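Local atomic coordinates of B-agarase (Saccharophagus degradans, PDB entry 4BQ2), a protein that probably cleaves agarose chains from their ends as a family 50 exo-beta-agarase, hydrolysing the beta-linkages of this marine polysaccharide. Residues E35-L40 and I183-R188; D11-N16 and A24-Y29. All coordinates share one frame; numbering follows the deposited sequence. Where two conformers were deposited one is given.

Contact 1 of 2, residues E35-L40 and I183-R188; sequences EPSKGL and IIDNIR. With CA (calcium ion), chain K.
Ser37, Lys38 and Asp185 meet across the two strands at a calcium ion. Asp185 gives both carboxylate oxygens, with OD1 2.6 Å and OD2 2.5 Å from the calcium. This is a bidentate grip. Asp185 CG lies anti to the backbone N (chi1 -164°), and this swings the carboxylate across to 35-40. Lys38 contributes its backbone O, 2.3 Å from the calcium, while its side chain points away from 183-188. Ser37 OG completes the ligands of this strand. Asp7 O and Glu9 OE2 supply the remaining protein ligands. Ser37 OG and Asp185 OD2, 3.1 Å apart, are brought together as ligands of the same ion, not by a hydrogen bond.

Two waters link Asn186 to the site. One binds the calcium and donates to Asn186 OD1; the other accepts from Asn186 ND2 and joins Ser37 OG. Asp185 OD2 is also hydrogen-bonded to Tyr29 OH, which probably steadies the carboxylate.

Backbone bonds hold the other end. Leu40 N donates to Ile184 O at 2.8 Å, and Ile184 N donates back to Leu40 O at 2.8 Å. Ile183 CG2 lies 4.0 Å from Gly39 CA, where no side chain intervenes.

Leu40 and Ile184 form an antiparallel hydrogen-bonded pair. Beside it, the strands contribute Ser37, Lys38 and Asp185 to a calcium site of the CBM-like domain, completed by Asp7, Glu9 and a water.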
ATOM      1  N   GLU A  35      29.173 -26.120   2.172  1.00 20.63           N
ATOM      2  CA  GLU A  35      30.281 -26.365   1.253  1.00 21.14           C
ATOM      3  C   GLU A  35      30.502 -25.228   0.240  1.00 21.61           C
ATOM      4  O   GLU A  35      29.545 -24.784  -0.408  1.00 21.85           O
ATOM      5  CB  GLU A  35      30.025 -27.644   0.455  1.00 22.58           C
ATOM      6  CG  GLU A  35      29.671 -28.871   1.285  1.00 23.79           C
ATOM      7  CD  GLU A  35      29.429 -30.078   0.406  1.00 27.27           C
ATOM      8  OE1 GLU A  35      29.856 -30.062  -0.755  1.00 33.16           O
ATOM      9  OE2 GLU A  35      28.801 -31.034   0.858  1.00 26.43           O
ATOM     10  N   PRO A  36      31.766 -24.817   0.053  1.00 21.16           N
ATOM     11  CA  PRO A  36      32.101 -23.836  -0.984  1.00 21.62           C
ATOM     12  C   PRO A  36      31.652 -24.331  -2.366  1.00 21.27           C
ATOM     13  O   PRO A  36      31.687 -25.532  -2.659  1.00 19.94           O
ATOM     14  CB  PRO A  36      33.620 -23.764  -0.935  1.00 22.91           C
ATOM     15  CG  PRO A  36      33.981 -24.152   0.447  1.00 23.30           C
ATOM     16  CD  PRO A  36      32.903 -25.084   0.952  1.00 21.40           C
ATOM     17  N   SER A  37      31.218 -23.412  -3.202  1.00 20.17           N
ATOM     18  CA  SER A  37      30.731 -23.772  -4.519  1.00 20.25           C
ATOM     19  C   SER A  37      30.967 -22.555  -5.383  1.00 20.58           C
ATOM     20  O   SER A  37      31.163 -21.486  -4.855  1.00 21.68           O
ATOM     21  CB  SER A  37      29.248 -24.093  -4.451  1.00 20.81           C
ATOM     22  OG  SER A  37      28.789 -24.655  -5.676  1.00 22.62           O
ATOM     23  N   LYS A  38      30.982 -22.708  -6.702  1.00 20.48           N
ATOM     24  CA  LYS A  38      31.010 -21.536  -7.573  1.00 19.53           C
ATOM     25  C   LYS A  38      29.608 -20.930  -7.698  1.00 18.51           C
ATOM     26  O   LYS A  38      28.665 -21.646  -7.997  1.00 17.58           O
ATOM     27  CB  LYS A  38      31.534 -21.914  -8.961  1.00 21.59           C
ATOM     28  CG  LYS A  38      32.898 -22.564  -8.980  1.00 24.05           C
ATOM     29  CD  LYS A  38      34.034 -21.584  -9.096  1.00 28.98           C
ATOM     30  CE  LYS A  38      35.152 -22.177  -9.953  1.00 32.01           C
ATOM     31  NZ  LYS A  38      35.181 -23.660  -9.916  1.00 30.32           N
ATOM     32  N   GLY A  39      29.484 -19.620  -7.483  1.00 18.31           N
ATOM     33  CA  GLY A  39      28.199 -18.935  -7.614  1.00 19.37           C
ATOM     34  C   GLY A  39      28.309 -17.675  -8.486  1.00 19.75           C
ATOM     35  O   GLY A  39      29.405 -17.227  -8.817  1.00 19.40           O
ATOM     36  N   LEU A  40      27.159 -17.157  -8.890  1.00 19.13           N
ATOM     37  CA  LEU A  40      27.117 -15.899  -9.632  1.00 19.73           C
ATOM     38  C   LEU A  40      27.043 -14.741  -8.658  1.00 19.56           C
ATOM     39  O   LEU A  40      26.023 -14.561  -7.943  1.00 19.65           O
ATOM     40  CB  LEU A  40      25.913 -15.872 -10.551  1.00 20.86           C
ATOM     41  CG  LEU A  40      25.788 -14.593 -11.395  1.00 23.06           C
ATOM     42  CD1 LEU A  40      26.749 -14.620 -12.569  1.00 23.46           C
ATOM     43  CD2 LEU A  40      24.355 -14.528 -11.877  1.00 24.32           C
ATOM     44  N   ILE A 183      25.022 -13.262  -4.009  1.00 17.97           N
ATOM     45  CA  ILE A 183      25.545 -14.438  -4.694  1.00 18.53           C
ATOM     46  C   ILE A 183      24.342 -15.324  -4.941  1.00 17.14           C
ATOM     47  O   ILE A 183      23.541 -15.551  -4.034  1.00 18.09           O
ATOM     48  CB  ILE A 183      26.560 -15.252  -3.852  1.00 19.56           C
ATOM     49  CG1 ILE A 183      27.626 -14.363  -3.235  1.00 23.51           C
ATOM     50  CG2 ILE A 183      27.218 -16.345  -4.689  1.00 19.38           C
ATOM     51  CD1 ILE A 183      28.421 -13.575  -4.244  1.00 25.98           C
ATOM     52  N   ILE A 184      24.227 -15.826  -6.160  1.00 16.74           N
ATOM     53  CA  ILE A 184      23.136 -16.692  -6.590  1.00 16.01           C
ATOM     54  C   ILE A 184      23.762 -18.020  -7.033  1.00 17.77           C
ATOM     55  O   ILE A 184      24.797 -18.028  -7.704  1.00 17.69           O
ATOM     56  CB  ILE A 184      22.366 -16.067  -7.766  1.00 17.27           C
ATOM     57  CG1 ILE A 184      21.687 -14.725  -7.347  1.00 16.43           C
ATOM     58  CG2 ILE A 184      21.338 -17.048  -8.336  1.00 17.02           C
ATOM     59  CD1 ILE A 184      21.193 -13.898  -8.525  1.00 15.76           C
ATOM     60  N   ASP A 185      23.142 -19.136  -6.673  1.00 17.48           N
ATOM     61  CA  ASP A 185      23.645 -20.448  -7.117  1.00 18.06           C
ATOM     62  C   ASP A 185      22.491 -21.418  -7.242  1.00 18.64           C
ATOM     63  O   ASP A 185      21.415 -21.202  -6.643  1.00 18.75           O
ATOM     64  CB  ASP A 185      24.735 -20.928  -6.154  1.00 18.67           C
ATOM     65  CG  ASP A 185      25.570 -22.075  -6.732  1.00 19.19           C
ATOM     66  OD1 ASP A 185      25.366 -22.442  -7.910  1.00 17.94           O
ATOM     67  OD2 ASP A 185      26.395 -22.643  -5.987  1.00 17.60           O
ATOM     68  N   ASN A 186      22.675 -22.456  -8.074  1.00 18.82           N
ATOM     69  CA  ASN A 186      21.776 -23.611  -8.135  1.00 18.60           C
ATOM     70  C   ASN A 186      20.360 -23.266  -8.562  1.00 18.75           C
ATOM     71  O   ASN A 186      19.400 -23.655  -7.915  1.00 17.52           O
ATOM     72  CB  ASN A 186      21.779 -24.377  -6.801  1.00 20.15           C
ATOM     73  CG  ASN A 186      23.166 -24.909  -6.452  1.00 21.63           C
ATOM     74  OD1 ASN A 186      23.859 -25.449  -7.315  1.00 22.58           O
ATOM     75  ND2 ASN A 186      23.581 -24.744  -5.200  1.00 20.76           N
ATOM     76  N   ILE A 187      20.248 -22.472  -9.616  1.00 17.89           N
ATOM     77  CA  ILE A 187      18.957 -22.186 -10.163  1.00 19.67           C
ATOM     78  C   ILE A 187      18.413 -23.482 -10.738  1.00 20.67           C
ATOM     79  O   ILE A 187      19.019 -24.080 -11.635  1.00 19.92           O
ATOM     80  CB  ILE A 187      19.022 -21.091 -11.231  1.00 19.27           C
ATOM     81  CG1 ILE A 187      19.815 -19.889 -10.682  1.00 19.47           C
ATOM     82  CG2 ILE A 187      17.611 -20.762 -11.635  1.00 19.80           C
ATOM     83  CD1 ILE A 187      19.822 -18.627 -11.530  1.00 18.80           C
ATOM     84  N   ARG A 188      17.291 -23.941 -10.195  1.00 19.65           N
ATOM     85  CA  ARG A 188      16.790 -25.268 -10.554  1.00 21.70           C
ATOM     86  C   ARG A 188      15.277 -25.353 -10.422  1.00 22.38           C
ATOM     87  O   ARG A 188      14.666 -24.478  -9.781  1.00 21.42           O
ATOM     88  CB  ARG A 188      17.462 -26.316  -9.644  1.00 20.94           C
ATOM     89  CG  ARG A 188      17.001 -26.230  -8.185  1.00 21.99           C
ATOM     90  CD  ARG A 188      18.073 -26.605  -7.197  1.00 21.44           C
ATOM     91  NE  ARG A 188      17.560 -26.618  -5.818  1.00 20.49           N
ATOM     92  CZ  ARG A 188      17.823 -25.685  -4.901  1.00 19.43           C
ATOM     93  NH1 ARG A 188      18.570 -24.605  -5.201  1.00 17.90           N
ATOM     94  NH2 ARG A 188      17.312 -25.828  -3.685  1.00 16.55           N
TER
HETATM   95 CA    CA K1797      27.642 -23.721  -7.859  1.00 22.65          CA
HETATM   96  O   HOH W   1      26.293 -25.568  -4.464  1.00 21.97           O
HETATM   97  O   HOH W   2      26.839 -25.612  -7.494  1.00 21.20           O

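Contact 2 of 2, residues D11-N16 and A24-Y29; sequences DQVPSN and ASIETY
Ile26 points from its strand toward the loop 11-16. Its CB and CG2 face Asp11, while CG1 and CD1 face Gln12. CB lies 3.7 Å from Asp11 OD1. From CB the side chain forks. The CG2 branch turns to the Asp11 carboxylate and comes 3.6 Å from OD1. The CG1 branch, anti to the carbonyl carbon (chi1 -56°), runs along the loop backbone, 3.9 Å from Gln12 C. It also touches Val13, whose CG2 lies 4.0 Å from Ile26 CG1. Here the two side chains lie alongside and point opposite ways. At the tip, Ile26 CD1 reaches 3.8 Å from Gln12 O.

The polar link is a single water. It donates to Asp11 OD1 and to Ile26 O, 2.9 Å from each, and so ties the carboxylate to the strand backbone. Farther along, Val13 CG1 lies 4.5 Å from Ala24 CB, a loose apolar touch.

The loop runs between strands 3-6 and 17-20 and lies over one face of strand 22-30. Phe8 also packs on Ile26, while Phe19 of strand 17-20 touches both Val13 and Ala24. Along its edge, strand 22-30 pairs with strand 36-44 through backbone bonds such as that of Glu27 with Gly39.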
ATOM      1  N   ASP A  11      32.353 -22.406 -14.572  1.00 33.59           N
ATOM      2  CA  ASP A  11      33.105 -21.135 -14.376  1.00 34.83           C
ATOM      3  C   ASP A  11      32.764 -20.036 -15.420  1.00 35.41           C
ATOM      4  O   ASP A  11      33.506 -19.052 -15.598  1.00 31.46           O
ATOM      5  CB  ASP A  11      34.633 -21.411 -14.352  1.00 38.00           C
ATOM      6  CG  ASP A  11      35.375 -20.648 -13.242  1.00 43.37           C
ATOM      7  OD1 ASP A  11      34.865 -19.617 -12.748  1.00 43.09           O
ATOM      8  OD2 ASP A  11      36.486 -21.091 -12.852  1.00 43.59           O
ATOM      9  N   GLN A  12      31.635 -20.186 -16.113  1.00 34.60           N
ATOM     10  CA  GLN A  12      31.291 -19.180 -17.113  1.00 37.17           C
ATOM     11  C   GLN A  12      30.047 -18.386 -16.734  1.00 36.36           C
ATOM     12  O   GLN A  12      29.077 -18.935 -16.184  1.00 35.03           O
ATOM     13  CB  GLN A  12      31.106 -19.829 -18.480  1.00 39.13           C
ATOM     14  CG  GLN A  12      32.349 -20.545 -18.989  1.00 45.79           C
ATOM     15  CD  GLN A  12      32.128 -21.174 -20.350  1.00 52.81           C
ATOM     16  OE1 GLN A  12      31.396 -20.630 -21.186  1.00 56.12           O
ATOM     17  NE2 GLN A  12      32.756 -22.334 -20.582  1.00 52.90           N
ATOM     18  N   VAL A  13      30.062 -17.089 -17.021  1.00 33.50           N
ATOM     19  CA  VAL A  13      28.827 -16.336 -16.916  1.00 29.63           C
ATOM     20  C   VAL A  13      27.999 -16.705 -18.146  1.00 32.90           C
ATOM     21  O   VAL A  13      28.385 -16.384 -19.282  1.00 32.70           O
ATOM     22  CB  VAL A  13      29.081 -14.820 -16.820  1.00 30.36           C
ATOM     23  CG1 VAL A  13      27.754 -14.084 -16.801  1.00 28.42           C
ATOM     24  CG2 VAL A  13      29.899 -14.486 -15.570  1.00 31.38           C
ATOM     25  N   PRO A  14      26.865 -17.394 -17.946  1.00 31.81           N
ATOM     26  CA  PRO A  14      26.111 -17.874 -19.099  1.00 31.71           C
ATOM     27  C   PRO A  14      25.770 -16.733 -20.024  1.00 34.07           C
ATOM     28  O   PRO A  14      25.539 -15.599 -19.562  1.00 30.71           O
ATOM     29  CB  PRO A  14      24.840 -18.452 -18.479  1.00 33.29           C
ATOM     30  CG  PRO A  14      25.253 -18.851 -17.101  1.00 33.28           C
ATOM     31  CD  PRO A  14      26.244 -17.806 -16.669  1.00 35.10           C
ATOM     32  N   SER A  15      25.757 -17.032 -21.325  1.00 33.56           N
ATOM     33  CA  SER A  15      25.515 -16.009 -22.328  1.00 33.18           C
ATOM     34  C   SER A  15      24.035 -15.643 -22.468  1.00 31.60           C
ATOM     35  O   SER A  15      23.728 -14.594 -23.037  1.00 30.84           O
ATOM     36  CB  SER A  15      26.133 -16.399 -23.683  1.00 36.32           C
ATOM     37  OG  SER A  15      25.466 -17.506 -24.252  1.00 40.06           O
ATOM     38  N   ASN A  16      23.152 -16.502 -21.945  0.50 31.27           N
ATOM     39  CA  ASN A  16      21.706 -16.265 -21.937  0.50 30.10           C
ATOM     40  C   ASN A  16      21.244 -15.413 -20.755  0.50 28.40           C
ATOM     41  O   ASN A  16      20.044 -15.192 -20.588  0.50 27.80           O
ATOM     42  CB  ASN A  16      20.933 -17.588 -21.924  0.50 33.91           C
ATOM     43  CG  ASN A  16      21.247 -18.462 -23.121  0.50 37.06           C
ATOM     44  OD1 ASN A  16      21.549 -17.969 -24.214  0.50 39.27           O
ATOM     45  ND2 ASN A  16      21.175 -19.774 -22.921  0.50 39.06           N
ATOM     46  N   ALA A  24      28.663  -8.735 -13.159  1.00 24.12           N
ATOM     47  CA  ALA A  24      28.523 -10.144 -12.815  1.00 22.67           C
ATOM     48  C   ALA A  24      29.870 -10.836 -12.880  1.00 25.13           C
ATOM     49  O   ALA A  24      30.693 -10.495 -13.743  1.00 22.13           O
ATOM     50  CB  ALA A  24      27.584 -10.805 -13.797  1.00 24.72           C
ATOM     51  N   SER A  25      30.104 -11.795 -11.972  1.00 24.37           N
ATOM     52  CA  SER A  25      31.306 -12.638 -12.018  1.00 24.85           C
ATOM     53  C   SER A  25      31.028 -13.968 -11.309  1.00 25.68           C
ATOM     54  O   SER A  25      30.063 -14.085 -10.526  1.00 24.52           O
ATOM     55  CB  SER A  25      32.508 -11.946 -11.381  1.00 26.59           C
ATOM     56  OG  SER A  25      32.240 -11.529 -10.048  1.00 30.23           O
ATOM     57  N   ILE A  26      31.854 -14.963 -11.591  1.00 23.66           N
ATOM     58  CA  ILE A  26      31.735 -16.249 -10.908  1.00 24.63           C
ATOM     59  C   ILE A  26      32.774 -16.271  -9.809  1.00 25.40           C
ATOM     60  O   ILE A  26      33.960 -16.045 -10.061  1.00 24.99           O
ATOM     61  CB  ILE A  26      31.941 -17.459 -11.839  1.00 24.26           C
ATOM     62  CG1 ILE A  26      30.975 -17.434 -13.028  1.00 24.96           C
ATOM     63  CG2 ILE A  26      31.786 -18.787 -11.063  1.00 22.62           C
ATOM     64  CD1 ILE A  26      29.505 -17.556 -12.668  1.00 25.47           C
ATOM     65  N   GLU A  27      32.322 -16.513  -8.582  1.00 26.98           N
ATOM     66  CA  GLU A  27      33.208 -16.582  -7.415  1.00 27.96           C
ATOM     67  C   GLU A  27      32.861 -17.814  -6.584  1.00 28.08           C
ATOM     68  O   GLU A  27      31.755 -18.354  -6.682  1.00 25.73           O
ATOM     69  CB  GLU A  27      33.067 -15.358  -6.500  1.00 32.09           C
ATOM     70  CG  GLU A  27      32.950 -13.989  -7.172  1.00 39.73           C
ATOM     71  CD  GLU A  27      34.265 -13.462  -7.720  1.00 42.98           C
ATOM     72  OE1 GLU A  27      35.318 -14.111  -7.476  1.00 42.03           O
ATOM     73  OE2 GLU A  27      34.238 -12.392  -8.394  1.00 43.58           O
ATOM     74  N   THR A  28      33.815 -18.227  -5.755  1.00 29.89           N
ATOM     75  CA  THR A  28      33.581 -19.263  -4.746  1.00 30.59           C
ATOM     76  C   THR A  28      33.014 -18.622  -3.474  1.00 29.48           C
ATOM     77  O   THR A  28      33.519 -17.587  -3.004  1.00 30.64           O
ATOM     78  CB  THR A  28      34.872 -20.071  -4.465  1.00 31.30           C
ATOM     79  OG1 THR A  28      35.266 -20.728  -5.666  1.00 31.08           O
ATOM     80  CG2 THR A  28      34.642 -21.146  -3.398  1.00 30.57           C
ATOM     81  N   TYR A  29      31.950 -19.225  -2.947  1.00 27.71           N
ATOM     82  CA  TYR A  29      31.236 -18.722  -1.753  1.00 26.99           C
ATOM     83  C   TYR A  29      30.839 -19.996  -0.980  1.00 28.54           C
ATOM     84  O   TYR A  29      30.871 -21.091  -1.568  1.00 29.46           O
ATOM     85  CB  TYR A  29      29.967 -17.944  -2.182  1.00 25.52           C
ATOM     86  CG  TYR A  29      28.891 -18.926  -2.587  1.00 26.70           C
ATOM     87  CD1 TYR A  29      28.948 -19.584  -3.819  1.00 26.50           C
ATOM     88  CD2 TYR A  29      27.879 -19.269  -1.713  1.00 24.35           C
ATOM     89  CE1 TYR A  29      27.991 -20.519  -4.177  1.00 25.09           C
ATOM     90  CE2 TYR A  29      26.933 -20.230  -2.054  1.00 26.08           C
ATOM     91  CZ  TYR A  29      27.005 -20.856  -3.284  1.00 23.87           C
ATOM     92  OH  TYR A  29      26.078 -21.818  -3.608  1.00 24.42           O
TER
HETATM   93  O   HOH W   3      35.463 -18.558 -10.168  1.00 40.68           O

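Contact 1 is mostly buried and contact 2 lies at the surface, yet their centres are about 9 Å apart. Strands 22-30 and 36-44 are sheet neighbours, so the two contacts share one framework within the CBM-like domain. Their chemistry differs. Contact 1 joins strand to strand by backbone bonds and calcium ligands. Contact 2 lays a loop on a strand through van der Waals contacts of Ile26 and Val13, some of them onto oxygens, and one bridging water. Several atoms connect them directly: Gly39 O is 3.6 Å from Ile26 CG2, and Asp11 OD2 lies 3.4 Å from Lys38 CE. The side chain of Ile26 is about 7 Å from the calcium.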